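Local coordinates for translation initiation factor eIF2B subunit epsilon (Schizosaccharomyces pombe, PDB 5B04), which acts as a component of the eIF2B complex, which catalyses the exchange of GDP for GTP on the gamma subunit of translation initiation factor eIF2, at residues I326-T331 against V344-I349; A153-V158 against Q222-S227. One frame throughout, in Å; residues are numbered along the deposited sequence.

Overall arrangement
Contact 1 and contact 2 show how backbone pairing is put to different use in two kinds of fold within one chain. Contact 2 is buried in the mixed sheet of the nucleotidyltransferase-like domain, where antiparallel strands far apart in sequence meet and a carboxylate and a threonine hydroxyl are bonded to neighbouring helices. Contact 1 is only partly buried: it joins parallel strands of adjacent coils in the left-handed beta-helix domain, with aliphatic pairs on the strands and weaker polar bonds at the turn. The two share no strand or helix; their centres lie about 40 Å apart, on opposite sides of the chain's centre.

Contact 1: residues I326-T331 against V344-I349; sequences IIKART and VVANTI
I326 and I327 pair in parallel with V344 and V345, the V345 N to I326 O bond (3.2 Å) and the K328 N to V345 O bond (2.8 Å) tying the two short strands together. On one face I326 and V344 lie side by side, CG1 of I326 packing against CG2 of V344 at 3.6 Å. I326 CG1 sits between its own backbone N and carbonyl carbon (chi1 61°), which keeps it beside the valine. I327 and V345 match on the other face, where CG2 of I327 reaches CB of V345 (3.8 Å). Just past strand 326-327, CB of K328 rests on CB of A346, the last residue of strand 344-346, and the extended lysine chain carries CE to CG1 of V344 at 3.9 Å. At the turn, N347 N is weakly bonded to both A329 O and T331 OG1, while CG2 of T331 packs near CG1 of V345 at 4.1 Å. An alanine in place of T331 would probably leave N347 N with the A329 carbonyl alone of these two acceptors and open a small gap beside V345. Strand 361-363 continues the parallel ladder beyond V344. Such stacking of one coil's strand and turn on the next is characteristic of the left-handed beta-helix.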
loop_
_atom_site.group_PDB
_atom_site.type_symbol
_atom_site.label_atom_id
_atom_site.label_comp_id
_atom_site.label_asym_id
_atom_site.label_seq_id
_atom_site.Cartn_x
_atom_site.Cartn_y
_atom_site.Cartn_z
ATOM N N ILE I 326 16.206 -23.836 38.065
ATOM C CA ILE I 326 15.039 -23.601 37.230
ATOM C C ILE I 326 13.783 -23.431 38.084
ATOM O O ILE I 326 13.461 -24.269 38.927
ATOM C CB ILE I 326 14.842 -24.736 36.185
ATOM C CG1 ILE I 326 14.616 -26.092 36.852
ATOM C CG2 ILE I 326 16.047 -24.819 35.262
ATOM C CD1 ILE I 326 14.360 -27.218 35.869
ATOM N N ILE I 327 13.092 -22.315 37.879
ATOM C CA ILE I 327 11.851 -22.051 38.592
ATOM C C ILE I 327 10.681 -22.026 37.610
ATOM O O ILE I 327 10.628 -21.202 36.696
ATOM C CB ILE I 327 11.921 -20.729 39.395
ATOM C CG1 ILE I 327 12.377 -19.566 38.515
ATOM C CG2 ILE I 327 12.875 -20.879 40.569
ATOM C CD1 ILE I 327 12.200 -18.212 39.164
ATOM N N LYS I 328 9.750 -22.953 37.796
ATOM C CA LYS I 328 8.664 -23.135 36.842
ATOM C C LYS I 328 7.503 -22.179 37.106
ATOM O O LYS I 328 7.647 -21.199 37.836
ATOM C CB LYS I 328 8.186 -24.589 36.864
ATOM C CG LYS I 328 9.304 -25.586 36.578
ATOM C CD LYS I 328 8.776 -26.984 36.302
ATOM C CE LYS I 328 9.909 -27.923 35.911
ATOM N NZ LYS I 328 9.416 -29.264 35.490
ATOM N N ALA I 329 6.355 -22.473 36.505
ATOM C CA ALA I 329 5.230 -21.542 36.484
ATOM C C ALA I 329 4.559 -21.364 37.844
ATOM O O ALA I 329 4.672 -22.219 38.724
ATOM C CB ALA I 329 4.204 -21.996 35.456
ATOM N N ARG I 330 3.861 -20.239 37.989
ATOM C CA ARG I 330 3.097 -19.909 39.192
ATOM C C ARG I 330 3.963 -19.923 40.451
ATOM O O ARG I 330 3.563 -20.458 41.485
ATOM C CB ARG I 330 1.912 -20.867 39.347
ATOM C CG ARG I 330 0.947 -20.832 38.168
ATOM C CD ARG I 330 -0.472 -20.492 38.600
ATOM N NE ARG I 330 -1.269 -21.687 38.866
ATOM C CZ ARG I 330 -2.587 -21.681 39.043
ATOM N NH1 ARG I 330 -3.262 -20.540 38.981
ATOM N NH2 ARG I 330 -3.231 -22.815 39.278
ATOM N N THR I 331 5.142 -19.320 40.356
ATOM C CA THR I 331 6.074 -19.265 41.477
ATOM C C THR I 331 6.337 -17.827 41.918
ATOM O O THR I 331 6.638 -16.959 41.098
ATOM C CB THR I 331 7.415 -19.944 41.122
ATOM O OG1 THR I 331 7.232 -21.364 41.071
ATOM C CG2 THR I 331 8.479 -19.617 42.158
ATOM N N VAL I 344 14.782 -27.079 41.685
ATOM C CA VAL I 344 13.564 -26.871 40.911
ATOM C C VAL I 344 12.409 -26.405 41.791
ATOM O O VAL I 344 11.922 -27.150 42.641
ATOM C CB VAL I 344 13.139 -28.155 40.176
ATOM C CG1 VAL I 344 11.922 -27.885 39.305
ATOM C CG2 VAL I 344 14.289 -28.695 39.343
ATOM N N VAL I 345 11.972 -25.168 41.576
ATOM C CA VAL I 345 10.863 -24.604 42.336
ATOM C C VAL I 345 9.659 -24.375 41.428
ATOM O O VAL I 345 9.732 -23.600 40.476
ATOM C CB VAL I 345 11.260 -23.280 43.010
ATOM C CG1 VAL I 345 10.176 -22.831 43.965
ATOM C CG2 VAL I 345 12.581 -23.437 43.745
ATOM N N ALA I 346 8.551 -25.046 41.725
ATOM C CA ALA I 346 7.379 -24.987 40.858
ATOM C C ALA I 346 6.078 -24.841 41.640
ATOM O O ALA I 346 5.797 -25.630 42.538
ATOM C CB ALA I 346 7.322 -26.227 39.979
ATOM N N ASN I 347 5.292 -23.828 41.283
ATOM C CA ASN I 347 3.965 -23.602 41.857
ATOM C C ASN I 347 4.003 -23.316 43.362
ATOM O O ASN I 347 3.027 -23.552 44.072
ATOM C CB ASN I 347 3.053 -24.806 41.567
ATOM C CG ASN I 347 1.581 -24.497 41.782
ATOM O OD1 ASN I 347 1.150 -23.350 41.662
ATOM N ND2 ASN I 347 0.802 -25.523 42.104
ATOM N N THR I 348 5.124 -22.792 43.848
ATOM C CA THR I 348 5.238 -22.473 45.269
ATOM C C THR I 348 5.358 -20.974 45.519
ATOM O O THR I 348 5.736 -20.209 44.632
ATOM C CB THR I 348 6.454 -23.161 45.918
ATOM O OG1 THR I 348 7.621 -22.352 45.730
ATOM C CG2 THR I 348 6.681 -24.532 45.319
ATOM N N ILE I 349 5.035 -20.567 46.742
ATOM C CA ILE I 349 5.192 -19.183 47.167
ATOM C C ILE I 349 6.277 -19.093 48.235
ATOM O O ILE I 349 6.258 -19.839 49.214
ATOM C CB ILE I 349 3.871 -18.605 47.709
ATOM C CG1 ILE I 349 2.821 -18.553 46.599
ATOM C CG2 ILE I 349 4.091 -17.219 48.291
ATOM C CD1 ILE I 349 1.443 -18.149 47.075
#

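Contact 2: residues A153-V158 against Q222-S227; sequences AIMTMV and QIDICS
M155 and T156 run antiparallel to C226 and I225, the strand axes inclined at 156° and 4.6 Å apart at their closest. Backbone hydrogen bonds make the core of the pairing. T156 and I225 form a hydrogen-bonded pair, with T156 N to I225 O at 2.8 Å and I225 N to T156 O at 2.9 Å. Just beyond the last bridged pair, the carbonyl O of I154 takes two donors from one residue: OG of S227 lies on a lone pair in the carbonyl plane at 2.9 Å, and S227 N adds a weak bond.

Side-chain packing on the face bearing M155, M157, D224 and C226 is mostly through sulfur and carbon. M155 has its CG anti to the backbone N (chi1 170°) and its SD anti to CA (chi2 176°), and the sulfur lies 3.6 Å from SG of C226 and 3.5 Å from CB of D224. On the other face T156 and I225 meet through their CB atoms, 4.0 Å apart. Of a different kind is the van der Waals approach of M157, which lies alongside D224 with CG against the carboxylate OD1.

Polar ends turn to partners beyond the two strands. D224 OD2 forms a salt bridge with R244 of helix 243-252, whereas T156 OG1 is hydrogen-bonded to H143 and R146 of helix 137-147. These two helices cover opposite faces of the pair, and strand 260-266 runs parallel to 153-161 along its other edge.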
loop_
_atom_site.group_PDB
_atom_site.type_symbol
_atom_site.label_atom_id
_atom_site.label_comp_id
_atom_site.label_asym_id
_atom_site.label_seq_id
_atom_site.Cartn_x
_atom_site.Cartn_y
_atom_site.Cartn_z
ATOM N N ALA I 153 -36.578 -4.306 54.258
ATOM C CA ALA I 153 -35.469 -4.920 53.539
ATOM C C ALA I 153 -34.213 -4.804 54.391
ATOM O O ALA I 153 -33.588 -3.745 54.452
ATOM C CB ALA I 153 -35.271 -4.263 52.185
ATOM N N ILE I 154 -33.847 -5.897 55.050
ATOM C CA ILE I 154 -32.830 -5.855 56.093
ATOM C C ILE I 154 -31.398 -6.003 55.582
ATOM O O ILE I 154 -30.526 -5.208 55.936
ATOM C CB ILE I 154 -33.096 -6.947 57.148
ATOM C CG1 ILE I 154 -34.447 -6.701 57.817
ATOM C CG2 ILE I 154 -31.996 -6.967 58.191
ATOM C CD1 ILE I 154 -34.605 -5.293 58.345
ATOM N N MET I 155 -31.149 -7.011 54.753
ATOM C CA MET I 155 -29.781 -7.306 54.343
ATOM C C MET I 155 -29.665 -7.724 52.877
ATOM O O MET I 155 -30.518 -8.438 52.350
ATOM C CB MET I 155 -29.198 -8.393 55.255
ATOM C CG MET I 155 -27.871 -8.982 54.801
ATOM S SD MET I 155 -27.202 -10.173 55.981
ATOM C CE MET I 155 -28.064 -11.670 55.509
ATOM N N THR I 156 -28.605 -7.255 52.223
ATOM C CA THR I 156 -28.291 -7.657 50.858
ATOM C C THR I 156 -27.084 -8.589 50.844
ATOM O O THR I 156 -25.992 -8.212 51.271
ATOM C CB THR I 156 -28.001 -6.442 49.957
ATOM O OG1 THR I 156 -29.197 -5.669 49.792
ATOM C CG2 THR I 156 -27.508 -6.896 48.592
ATOM N N MET I 157 -27.285 -9.807 50.352
ATOM C CA MET I 157 -26.218 -10.802 50.317
ATOM C C MET I 157 -25.448 -10.766 49.001
ATOM O O MET I 157 -25.991 -11.089 47.946
ATOM C CB MET I 157 -26.789 -12.203 50.548
ATOM C CG MET I 157 -27.415 -12.399 51.918
ATOM S SD MET I 157 -28.022 -14.078 52.177
ATOM C CE MET I 157 -29.397 -14.125 51.032
ATOM N N VAL I 158 -24.181 -10.374 49.074
ATOM C CA VAL I 158 -23.316 -10.352 47.899
ATOM C C VAL I 158 -22.789 -11.750 47.592
ATOM O O VAL I 158 -22.133 -12.373 48.427
ATOM C CB VAL I 158 -22.125 -9.392 48.085
ATOM C CG1 VAL I 158 -21.114 -9.569 46.960
ATOM C CG2 VAL I 158 -22.607 -7.953 48.162
ATOM N N GLN I 222 -20.498 -14.599 51.601
ATOM C CA GLN I 222 -20.854 -14.160 52.948
ATOM C C GLN I 222 -20.322 -12.756 53.225
ATOM O O GLN I 222 -19.928 -12.434 54.346
ATOM C CB GLN I 222 -20.348 -15.152 53.997
ATOM C CG GLN I 222 -20.787 -16.582 53.730
ATOM C CD GLN I 222 -21.269 -17.292 54.979
ATOM O OE1 GLN I 222 -21.121 -16.786 56.091
ATOM N NE2 GLN I 222 -21.854 -18.470 54.800
ATOM N N ILE I 223 -20.302 -11.936 52.180
ATOM C CA ILE I 223 -20.087 -10.503 52.318
ATOM C C ILE I 223 -21.456 -9.841 52.306
ATOM O O ILE I 223 -22.129 -9.811 51.278
ATOM C CB ILE I 223 -19.210 -9.931 51.189
ATOM C CG1 ILE I 223 -17.819 -10.566 51.219
ATOM C CG2 ILE I 223 -19.111 -8.417 51.305
ATOM C CD1 ILE I 223 -16.866 -9.997 50.189
ATOM N N ASP I 224 -21.876 -9.319 53.452
ATOM C CA ASP I 224 -23.260 -8.897 53.608
ATOM C C ASP I 224 -23.428 -7.411 53.905
ATOM O O ASP I 224 -22.758 -6.855 54.775
ATOM C CB ASP I 224 -23.923 -9.722 54.711
ATOM C CG ASP I 224 -24.011 -11.195 54.362
ATOM O OD1 ASP I 224 -24.313 -11.511 53.191
ATOM O OD2 ASP I 224 -23.772 -12.038 55.252
ATOM N N ILE I 225 -24.332 -6.779 53.162
ATOM C CA ILE I 225 -24.731 -5.402 53.421
ATOM C C ILE I 225 -25.921 -5.402 54.371
ATOM O O ILE I 225 -26.972 -5.950 54.046
ATOM C CB ILE I 225 -25.114 -4.662 52.125
ATOM C CG1 ILE I 225 -24.096 -4.948 51.019
ATOM C CG2 ILE I 225 -25.253 -3.168 52.384
ATOM C CD1 ILE I 225 -22.719 -4.392 51.294
ATOM N N CYS I 226 -25.762 -4.793 55.540
ATOM C CA CYS I 226 -26.804 -4.842 56.561
ATOM C C CYS I 226 -27.378 -3.467 56.885
ATOM O O CYS I 226 -26.712 -2.452 56.708
ATOM C CB CYS I 226 -26.261 -5.488 57.834
ATOM S SG CYS I 226 -25.890 -7.247 57.675
ATOM N N SER I 227 -28.616 -3.449 57.368
ATOM C CA SER I 227 -29.302 -2.205 57.706
ATOM C C SER I 227 -29.098 -1.827 59.171
ATOM O O SER I 227 -28.389 -2.514 59.907
ATOM C CB SER I 227 -30.796 -2.323 57.403
ATOM O OG SER I 227 -31.363 -3.439 58.071
#